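Local coordinates for protein glycosyl hydrolase family 88 (Pedobacter heparinus, PDB 3WIW) that hydrolyses unsaturated glucuronyl saccharides derived from heparin, as a glycoside hydrolase with an alpha6/alpha6-barrel fold, at residues L43-R57 with V65-P79. Numbering follows the deposited sequence. Where two conformers were deposited one is given.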
ATOM      1  N   LEU A  43       1.571 -17.816   6.141  1.00 12.29           N
ATOM      2  CA  LEU A  43       2.508 -16.991   6.880  1.00 12.42           C
ATOM      3  C   LEU A  43       3.374 -17.836   7.798  1.00 12.02           C
ATOM      4  O   LEU A  43       4.564 -17.565   7.952  1.00 12.91           O
ATOM      5  CB  LEU A  43       1.760 -15.942   7.700  1.00 12.12           C
ATOM      6  CG  LEU A  43       1.121 -14.830   6.874  1.00 12.24           C
ATOM      7  CD1 LEU A  43       0.275 -13.931   7.779  1.00 12.88           C
ATOM      8  CD2 LEU A  43       2.170 -14.014   6.085  1.00 14.26           C
ATOM      9  N   THR A  44       2.784 -18.854   8.418  1.00 12.56           N
ATOM     10  CA  THR A  44       3.540 -19.740   9.294  1.00 13.50           C
ATOM     11  C   THR A  44       4.661 -20.425   8.512  1.00 13.96           C
ATOM     12  O   THR A  44       5.821 -20.439   8.944  1.00 14.96           O
ATOM     13  CB  THR A  44       2.626 -20.791   9.938  1.00 14.85           C
ATOM     14  OG1 THR A  44       1.626 -20.123  10.711  1.00 17.02           O
ATOM     15  CG2 THR A  44       3.407 -21.766  10.823  1.00 15.90           C
ATOM     16  N   ARG A  45       4.324 -20.957   7.343  1.00 12.87           N
ATOM     17  CA  ARG A  45       5.312 -21.626   6.512  1.00 13.11           C
ATOM     18  C   ARG A  45       6.335 -20.629   5.954  1.00 12.54           C
ATOM     19  O   ARG A  45       7.529 -20.935   5.895  1.00 13.45           O
ATOM     20  CB  ARG A  45       4.623 -22.348   5.351  1.00 14.87           C
ATOM     21  CG  ARG A  45       3.643 -23.453   5.743  1.00 16.69           C
ATOM     22  CD  ARG A  45       4.321 -24.650   6.360  1.00 18.77           C
ATOM     23  NE  ARG A  45       5.388 -25.262   5.558  1.00 19.73           N
ATOM     24  CZ  ARG A  45       5.227 -26.141   4.565  1.00 21.48           C
ATOM     25  NH1 ARG A  45       4.021 -26.527   4.152  1.00 22.72           N
ATOM     26  NH2 ARG A  45       6.298 -26.637   3.956  1.00 22.14           N
ATOM     27  N   ALA A  46       5.877 -19.456   5.511  1.00 11.61           N
ATOM     28  CA  ALA A  46       6.798 -18.440   5.000  1.00 12.43           C
ATOM     29  C   ALA A  46       7.846 -18.055   6.048  1.00 12.34           C
ATOM     30  O   ALA A  46       9.047 -17.983   5.754  1.00 12.08           O
ATOM     31  CB  ALA A  46       6.032 -17.216   4.548  1.00 12.31           C
ATOM     32  N   ALA A  47       7.398 -17.807   7.275  1.00 12.49           N
ATOM     33  CA  ALA A  47       8.322 -17.355   8.323  1.00 13.87           C
ATOM     34  C   ALA A  47       9.319 -18.456   8.728  1.00 14.44           C
ATOM     35  O   ALA A  47      10.406 -18.164   9.203  1.00 15.14           O
ATOM     36  CB  ALA A  47       7.543 -16.846   9.521  1.00 14.64           C
ATOM     37  N   GLN A  48       8.934 -19.721   8.542  0.68 13.54           N
ATOM     38  CA  GLN A  48       9.800 -20.879   8.783  0.68 14.62           C
ATOM     39  C   GLN A  48      10.822 -21.043   7.662  0.68 15.89           C
ATOM     40  O   GLN A  48      11.904 -21.587   7.866  0.68 20.45           O
ATOM     41  CB  GLN A  48       8.955 -22.156   8.867  0.68 14.52           C
ATOM     42  CG  GLN A  48       8.124 -22.269  10.148  0.68 15.44           C
ATOM     43  CD  GLN A  48       7.040 -23.333  10.089  0.68 16.37           C
ATOM     44  OE1 GLN A  48       6.734 -23.895   9.026  0.68 15.89           O
ATOM     45  NE2 GLN A  48       6.436 -23.602  11.234  0.68 17.07           N
ATOM     46  N   THR A  49      10.466 -20.579   6.473  1.00 15.62           N
ATOM     47  CA  THR A  49      11.256 -20.840   5.274  1.00 16.18           C
ATOM     48  C   THR A  49      12.247 -19.713   4.918  1.00 15.54           C
ATOM     49  O   THR A  49      13.431 -19.972   4.639  1.00 15.95           O
ATOM     50  CB  THR A  49      10.302 -21.107   4.089  1.00 17.85           C
ATOM     51  OG1 THR A  49       9.507 -22.262   4.380  1.00 18.97           O
ATOM     52  CG2 THR A  49      11.060 -21.365   2.813  1.00 18.68           C
ATOM     53  N   TYR A  50      11.762 -18.472   4.886  1.00 14.44           N
ATOM     54  CA  TYR A  50      12.596 -17.323   4.551  1.00 14.16           C
ATOM     55  C   TYR A  50      13.436 -16.866   5.740  1.00 14.78           C
ATOM     56  O   TYR A  50      13.182 -17.252   6.893  1.00 15.95           O
ATOM     57  CB  TYR A  50      11.724 -16.178   3.966  1.00 13.18           C
ATOM     58  CG  TYR A  50      10.913 -16.679   2.795  1.00 13.62           C
ATOM     59  CD1 TYR A  50      11.548 -17.097   1.639  1.00 13.39           C
ATOM     60  CD2 TYR A  50       9.525 -16.799   2.866  1.00 13.81           C
ATOM     61  CE1 TYR A  50      10.841 -17.618   0.578  1.00 13.51           C
ATOM     62  CE2 TYR A  50       8.789 -17.335   1.792  1.00 13.88           C
ATOM     63  CZ  TYR A  50       9.468 -17.740   0.657  1.00 13.71           C
ATOM     64  OH  TYR A  50       8.783 -18.288  -0.405  1.00 15.22           O
ATOM     65  N   THR A  51      14.451 -16.068   5.449  1.00 14.66           N
ATOM     66  CA  THR A  51      15.397 -15.595   6.455  1.00 15.00           C
ATOM     67  C   THR A  51      15.176 -14.103   6.717  1.00 14.14           C
ATOM     68  O   THR A  51      15.116 -13.300   5.775  1.00 13.84           O
ATOM     69  CB  THR A  51      16.824 -15.791   5.942  1.00 16.60           C
ATOM     70  OG1 THR A  51      17.028 -17.172   5.601  1.00 17.80           O
ATOM     71  CG2 THR A  51      17.829 -15.391   7.013  1.00 18.34           C
ATOM     72  N   PRO A  52      15.078 -13.716   8.004  1.00 14.19           N
ATOM     73  CA  PRO A  52      14.925 -12.287   8.315  1.00 13.78           C
ATOM     74  C   PRO A  52      16.017 -11.459   7.637  1.00 13.72           C
ATOM     75  O   PRO A  52      17.197 -11.842   7.624  1.00 14.56           O
ATOM     76  CB  PRO A  52      15.033 -12.241   9.849  1.00 15.14           C
ATOM     77  CG  PRO A  52      14.484 -13.593  10.259  1.00 15.44           C
ATOM     78  CD  PRO A  52      14.988 -14.568   9.211  1.00 14.99           C
ATOM     79  N   GLY A  53      15.600 -10.351   7.027  1.00 13.24           N
ATOM     80  CA  GLY A  53      16.508  -9.490   6.285  1.00 13.79           C
ATOM     81  C   GLY A  53      16.568  -9.795   4.792  1.00 13.57           C
ATOM     82  O   GLY A  53      17.203  -9.059   4.031  1.00 15.24           O
ATOM     83  N   MET A  54      15.924 -10.890   4.377  1.00 13.43           N
ATOM     84  CA  MET A  54      15.821 -11.259   2.970  1.00 13.70           C
ATOM     85  C   MET A  54      14.373 -11.678   2.727  1.00 11.89           C
ATOM     86  O   MET A  54      14.050 -12.852   2.605  1.00 12.53           O
ATOM     87  CB  MET A  54      16.799 -12.393   2.644  1.00 15.75           C
ATOM     88  CG  MET A  54      18.262 -11.966   2.667  1.00 19.74           C
ATOM     89  SD  MET A  54      18.647 -10.742   1.395  1.00 24.89           S
ATOM     90  CE  MET A  54      18.932 -11.774  -0.036  1.00 25.79           C
ATOM     91  N   ASN A  55      13.497 -10.691   2.664  1.00 11.53           N
ATOM     92  CA  ASN A  55      12.070 -10.955   2.692  1.00 10.62           C
ATOM     93  C   ASN A  55      11.517 -11.432   1.363  1.00 10.52           C
ATOM     94  O   ASN A  55      11.991 -11.023   0.306  1.00 11.17           O
ATOM     95  CB  ASN A  55      11.350  -9.698   3.154  1.00 11.22           C
ATOM     96  CG  ASN A  55      11.722  -9.344   4.564  1.00 11.77           C
ATOM     97  OD1 ASN A  55      11.420 -10.105   5.486  1.00 12.80           O
ATOM     98  ND2 ASN A  55      12.449  -8.252   4.742  1.00 12.75           N
ATOM     99  N   PRO A  56      10.507 -12.307   1.397  1.00  9.95           N
ATOM    100  CA  PRO A  56       9.923 -12.751   0.123  1.00 10.23           C
ATOM    101  C   PRO A  56       9.204 -11.602  -0.573  1.00  9.77           C
ATOM    102  O   PRO A  56       8.420 -10.892   0.064  1.00 10.77           O
ATOM    103  CB  PRO A  56       8.943 -13.838   0.569  1.00 11.04           C
ATOM    104  CG  PRO A  56       8.551 -13.453   1.944  1.00 10.98           C
ATOM    105  CD  PRO A  56       9.796 -12.864   2.564  1.00 10.38           C
ATOM    106  N   ARG A  57       9.484 -11.420  -1.866  1.00  9.73           N
ATOM    107  CA  ARG A  57       8.877 -10.344  -2.639  1.00  9.61           C
ATOM    108  C   ARG A  57       7.903 -10.820  -3.720  1.00  9.65           C
ATOM    109  O   ARG A  57       6.773 -10.366  -3.775  1.00  9.97           O
ATOM    110  CB  ARG A  57       9.955  -9.463  -3.276  1.00  9.91           C
ATOM    111  CG  ARG A  57       9.391  -8.394  -4.205  1.00 10.70           C
ATOM    112  CD  ARG A  57      10.468  -7.411  -4.685  1.00 10.14           C
ATOM    113  NE  ARG A  57      10.024  -6.683  -5.862  1.00 10.20           N
ATOM    114  CZ  ARG A  57      10.473  -5.504  -6.277  1.00  9.92           C
ATOM    115  NH1 ARG A  57      11.353  -4.815  -5.534  1.00 11.31           N
ATOM    116  NH2 ARG A  57       9.999  -4.988  -7.416  1.00 11.64           N
ATOM    117  N   VAL A  65      11.954 -17.697  -5.897  1.00 14.31           N
ATOM    118  CA  VAL A  65      11.441 -16.536  -5.182  1.00 13.35           C
ATOM    119  C   VAL A  65      12.416 -15.364  -5.260  1.00 12.57           C
ATOM    120  O   VAL A  65      13.615 -15.516  -4.980  1.00 14.72           O
ATOM    121  CB  VAL A  65      11.161 -16.874  -3.714  1.00 13.74           C
ATOM    122  CG1 VAL A  65      10.657 -15.644  -2.983  1.00 13.31           C
ATOM    123  CG2 VAL A  65      10.150 -17.999  -3.616  1.00 14.58           C
ATOM    124  N   ARG A  66      11.913 -14.211  -5.688  1.00 11.02           N
ATOM    125  CA  ARG A  66      12.680 -12.967  -5.620  1.00 11.55           C
ATOM    126  C   ARG A  66      12.621 -12.455  -4.199  1.00 11.42           C
ATOM    127  O   ARG A  66      11.538 -12.326  -3.627  1.00 10.99           O
ATOM    128  CB  ARG A  66      12.108 -11.919  -6.570  1.00 11.69           C
ATOM    129  CG  ARG A  66      12.813 -10.588  -6.483  1.00 11.93           C
ATOM    130  CD  ARG A  66      12.336  -9.628  -7.556  1.00 12.46           C
ATOM    131  NE  ARG A  66      12.951  -8.315  -7.380  1.00 14.02           N
ATOM    132  CZ  ARG A  66      12.810  -7.306  -8.227  1.00 15.13           C
ATOM    133  NH1 ARG A  66      13.402  -6.148  -7.981  1.00 16.66           N
ATOM    134  NH2 ARG A  66      12.097  -7.465  -9.330  1.00 16.52           N
ATOM    135  N   LEU A  67      13.788 -12.161  -3.633  1.00 12.18           N
ATOM    136  CA  LEU A  67      13.904 -11.704  -2.251  1.00 12.56           C
ATOM    137  C   LEU A  67      14.186 -10.199  -2.171  1.00 13.20           C
ATOM    138  O   LEU A  67      14.795  -9.619  -3.084  1.00 14.81           O
ATOM    139  CB  LEU A  67      15.012 -12.483  -1.509  1.00 13.37           C
ATOM    140  CG  LEU A  67      14.857 -14.007  -1.508  1.00 13.05           C
ATOM    141  CD1 LEU A  67      16.078 -14.674  -0.924  1.00 14.28           C
ATOM    142  CD2 LEU A  67      13.596 -14.389  -0.741  1.00 14.14           C
ATOM    143  N   ALA A  68      13.747  -9.587  -1.072  1.00 12.11           N
ATOM    144  CA  ALA A  68      13.859  -8.152  -0.846  1.00 11.57           C
ATOM    145  C   ALA A  68      14.782  -7.908   0.352  1.00 11.70           C
ATOM    146  O   ALA A  68      14.361  -8.015   1.504  1.00 12.50           O
ATOM    147  CB  ALA A  68      12.492  -7.566  -0.572  1.00 11.33           C
ATOM    148  N   PRO A  69      16.052  -7.575   0.094  1.00 12.67           N
ATOM    149  CA  PRO A  69      16.956  -7.166   1.181  1.00 14.10           C
ATOM    150  C   PRO A  69      16.542  -5.785   1.748  1.00 13.56           C
ATOM    151  O   PRO A  69      15.597  -5.160   1.263  1.00 12.10           O
ATOM    152  CB  PRO A  69      18.323  -7.102   0.477  1.00 15.59           C
ATOM    153  CG  PRO A  69      17.974  -6.710  -0.927  1.00 18.49           C
ATOM    154  CD  PRO A  69      16.677  -7.437  -1.239  1.00 14.98           C
ATOM    155  N   PRO A  70      17.258  -5.286   2.769  1.00 14.01           N
ATOM    156  CA  PRO A  70      16.767  -4.076   3.448  1.00 14.55           C
ATOM    157  C   PRO A  70      16.686  -2.823   2.580  1.00 15.97           C
ATOM    158  O   PRO A  70      15.907  -1.933   2.894  1.00 17.70           O
ATOM    159  CB  PRO A  70      17.755  -3.905   4.606  1.00 16.02           C
ATOM    160  CG  PRO A  70      18.195  -5.340   4.909  1.00 16.33           C
ATOM    161  CD  PRO A  70      18.330  -5.954   3.542  1.00 15.77           C
ATOM    162  N   ARG A  71      17.465  -2.773   1.501  0.51 15.86           N
ATOM    163  CA  ARG A  71      17.430  -1.645   0.568  0.51 17.56           C
ATOM    164  C   ARG A  71      16.213  -1.647  -0.359  0.51 15.11           C
ATOM    165  O   ARG A  71      15.900  -0.640  -0.994  0.51 15.38           O
ATOM    166  CB  ARG A  71      18.692  -1.649  -0.294  0.51 20.74           C
ATOM    167  CG  ARG A  71      18.728  -2.797  -1.280  0.51 23.62           C
ATOM    168  CD  ARG A  71      19.859  -2.656  -2.274  0.51 27.08           C
ATOM    169  NE  ARG A  71      19.943  -3.834  -3.127  0.51 29.45           N
ATOM    170  CZ  ARG A  71      20.567  -4.956  -2.787  0.51 31.38           C
ATOM    171  NH1 ARG A  71      20.594  -5.982  -3.625  0.51 32.07           N
ATOM    172  NH2 ARG A  71      21.165  -5.054  -1.606  0.51 32.17           N
ATOM    173  N   ASP A  72      15.536  -2.783  -0.451  1.00 13.23           N
ATOM    174  CA  ASP A  72      14.427  -2.960  -1.406  1.00 12.11           C
ATOM    175  C   ASP A  72      13.164  -2.281  -0.882  1.00 10.30           C
ATOM    176  O   ASP A  72      12.778  -2.481   0.274  1.00 10.84           O
ATOM    177  CB  ASP A  72      14.214  -4.465  -1.599  1.00 12.08           C
ATOM    178  CG  ASP A  72      13.147  -4.815  -2.612  1.00 12.35           C
ATOM    179  OD1 ASP A  72      11.964  -4.561  -2.352  1.00 12.56           O
ATOM    180  OD2 ASP A  72      13.486  -5.456  -3.629  1.00 14.10           O
ATOM    181  N   TRP A  73      12.475  -1.524  -1.733  1.00 10.63           N
ATOM    182  CA  TRP A  73      11.324  -0.752  -1.268  1.00  9.65           C
ATOM    183  C   TRP A  73      10.178  -1.596  -0.706  1.00  9.02           C
ATOM    184  O   TRP A  73       9.322  -1.075   0.030  1.00  9.79           O
ATOM    185  CB  TRP A  73      10.791   0.155  -2.372  1.00 10.82           C
ATOM    186  CG  TRP A  73       9.910  -0.520  -3.411  1.00 11.22           C
ATOM    187  CD1 TRP A  73      10.317  -1.131  -4.560  1.00 12.66           C
ATOM    188  CD2 TRP A  73       8.474  -0.588  -3.403  1.00 11.52           C
ATOM    189  NE1 TRP A  73       9.212  -1.571  -5.282  1.00 12.18           N
ATOM    190  CE2 TRP A  73       8.072  -1.247  -4.588  1.00 12.39           C
ATOM    191  CE3 TRP A  73       7.491  -0.142  -2.509  1.00 12.05           C
ATOM    192  CZ2 TRP A  73       6.724  -1.487  -4.900  1.00 12.94           C
ATOM    193  CZ3 TRP A  73       6.156  -0.374  -2.813  1.00 12.16           C
ATOM    194  CH2 TRP A  73       5.781  -1.049  -4.003  1.00 12.64           C
ATOM    195  N   THR A  74      10.139  -2.885  -1.059  1.00  9.33           N
ATOM    196  CA  THR A  74       9.073  -3.751  -0.605  1.00  9.05           C
ATOM    197  C   THR A  74       9.454  -4.522   0.649  1.00  9.20           C
ATOM    198  O   THR A  74       8.664  -5.322   1.114  1.00  9.84           O
ATOM    199  CB  THR A  74       8.667  -4.811  -1.675  1.00  9.10           C
ATOM    200  OG1 THR A  74       9.673  -5.837  -1.734  1.00 10.34           O
ATOM    201  CG2 THR A  74       8.461  -4.180  -3.062  1.00  9.97           C
ATOM    202  N   THR A  75      10.641  -4.278   1.216  1.00  8.94           N
ATOM    203  CA  THR A  75      11.161  -5.186   2.224  1.00 10.12           C
ATOM    204  C   THR A  75      10.335  -5.196   3.531  1.00  9.50           C
ATOM    205  O   THR A  75      10.327  -6.188   4.269  1.00 10.66           O
ATOM    206  CB  THR A  75      12.647  -4.885   2.488  1.00  9.80           C
ATOM    207  OG1 THR A  75      13.240  -5.999   3.154  1.00 10.74           O
ATOM    208  CG2 THR A  75      12.826  -3.621   3.327  1.00 11.61           C
ATOM    209  N   GLY A  76       9.660  -4.092   3.834  1.00  9.89           N
ATOM    210  CA  GLY A  76       8.866  -4.000   5.046  1.00 10.73           C
ATOM    211  C   GLY A  76       7.531  -4.707   4.996  1.00  9.42           C
ATOM    212  O   GLY A  76       6.919  -4.905   6.058  1.00  9.59           O
ATOM    213  N   PHE A  77       7.036  -5.075   3.805  1.00  8.88           N
ATOM    214  CA  PHE A  77       5.690  -5.629   3.714  1.00  9.46           C
ATOM    215  C   PHE A  77       5.522  -6.984   4.396  1.00  9.23           C
ATOM    216  O   PHE A  77       4.549  -7.183   5.101  1.00 10.61           O
ATOM    217  CB  PHE A  77       5.213  -5.712   2.262  1.00  8.74           C
ATOM    218  CG  PHE A  77       4.967  -4.358   1.651  1.00  8.21           C
ATOM    219  CD1 PHE A  77       3.940  -3.535   2.135  1.00  8.91           C
ATOM    220  CD2 PHE A  77       5.753  -3.906   0.597  1.00  9.13           C
ATOM    221  CE1 PHE A  77       3.671  -2.295   1.560  1.00  9.12           C
ATOM    222  CE2 PHE A  77       5.512  -2.654   0.019  1.00  9.09           C
ATOM    223  CZ  PHE A  77       4.478  -1.836   0.511  1.00  9.89           C
ATOM    224  N   PHE A  78       6.452  -7.919   4.203  1.00  9.39           N
ATOM    225  CA  PHE A  78       6.320  -9.247   4.811  1.00  9.98           C
ATOM    226  C   PHE A  78       6.240  -9.192   6.354  1.00  9.60           C
ATOM    227  O   PHE A  78       5.301  -9.749   6.920  1.00 10.34           O
ATOM    228  CB  PHE A  78       7.405 -10.187   4.335  1.00 10.54           C
ATOM    229  CG  PHE A  78       7.294 -11.561   4.916  1.00 10.93           C
ATOM    230  CD1 PHE A  78       6.213 -12.385   4.595  1.00 11.66           C
ATOM    231  CD2 PHE A  78       8.262 -12.034   5.782  1.00 11.05           C
ATOM    232  CE1 PHE A  78       6.111 -13.655   5.129  1.00 11.10           C
ATOM    233  CE2 PHE A  78       8.176 -13.303   6.326  1.00 12.00           C
ATOM    234  CZ  PHE A  78       7.099 -14.127   6.001  1.00 11.09           C
ATOM    235  N   PRO A  79       7.165  -8.473   7.039  1.00 10.31           N
ATOM    236  CA  PRO A  79       6.957  -8.391   8.495  1.00 11.95           C
ATOM    237  C   PRO A  79       5.620  -7.718   8.849  1.00 10.50           C
ATOM    238  O   PRO A  79       4.960  -8.138   9.794  1.00 11.00           O
ATOM    239  CB  PRO A  79       8.161  -7.596   9.006  1.00 13.09           C
ATOM    240  CG  PRO A  79       8.865  -7.066   7.796  1.00 13.23           C
ATOM    241  CD  PRO A  79       8.460  -7.921   6.616  1.00 10.45           C
TER
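N55 and A68 form an antiparallel hydrogen-bonded pair of a short beta hairpin, strands 55-59 and 65-68, between helix 30-49 and helix 77-89 of this alpha6/alpha6-barrel protein. A68 N gives N55 O a bond of 2.7 Å in the carbonyl plane. A68 O takes two donors from opposite faces of its plane, N55 N and T75 OG1. N55 ND2 reaches T75 OG1 at 2.9 Å, in the plane of the amide.

The tight part packs F78 of helix 77-89 against P56 of the hairpin and A46 of helix 30-49. The F78 ring faces P56 because chi1 (-179°) sets CG opposite the backbone N. P56 CG sits over the ring face, 3.8 Å from its centroid, a CH-pi contact. A46 CB presses on F78 CZ at 3.6 Å.

The outer side is looser. The exposed M54 bends over P69, SD to CB 3.8 Å, and M54 CE only brushes L67 CD1.

R57 runs extended towards W73, which touches the predicted nucleophile D116. The guanidinium of R57 stacks flat on that of R66, planes 9° apart, with T74 CG2 over the opposite face. E369 forms a salt bridge with R57 NE and D72 one with NH1; the two carboxylates probably balance the charge of the stacked pair. A leucine in place of R57 would probably leave D72 and E369 without this positive partner. D72 OD2 meets R57 NH1 at 2.9 Å on its syn side, 28° out of the carboxylate plane.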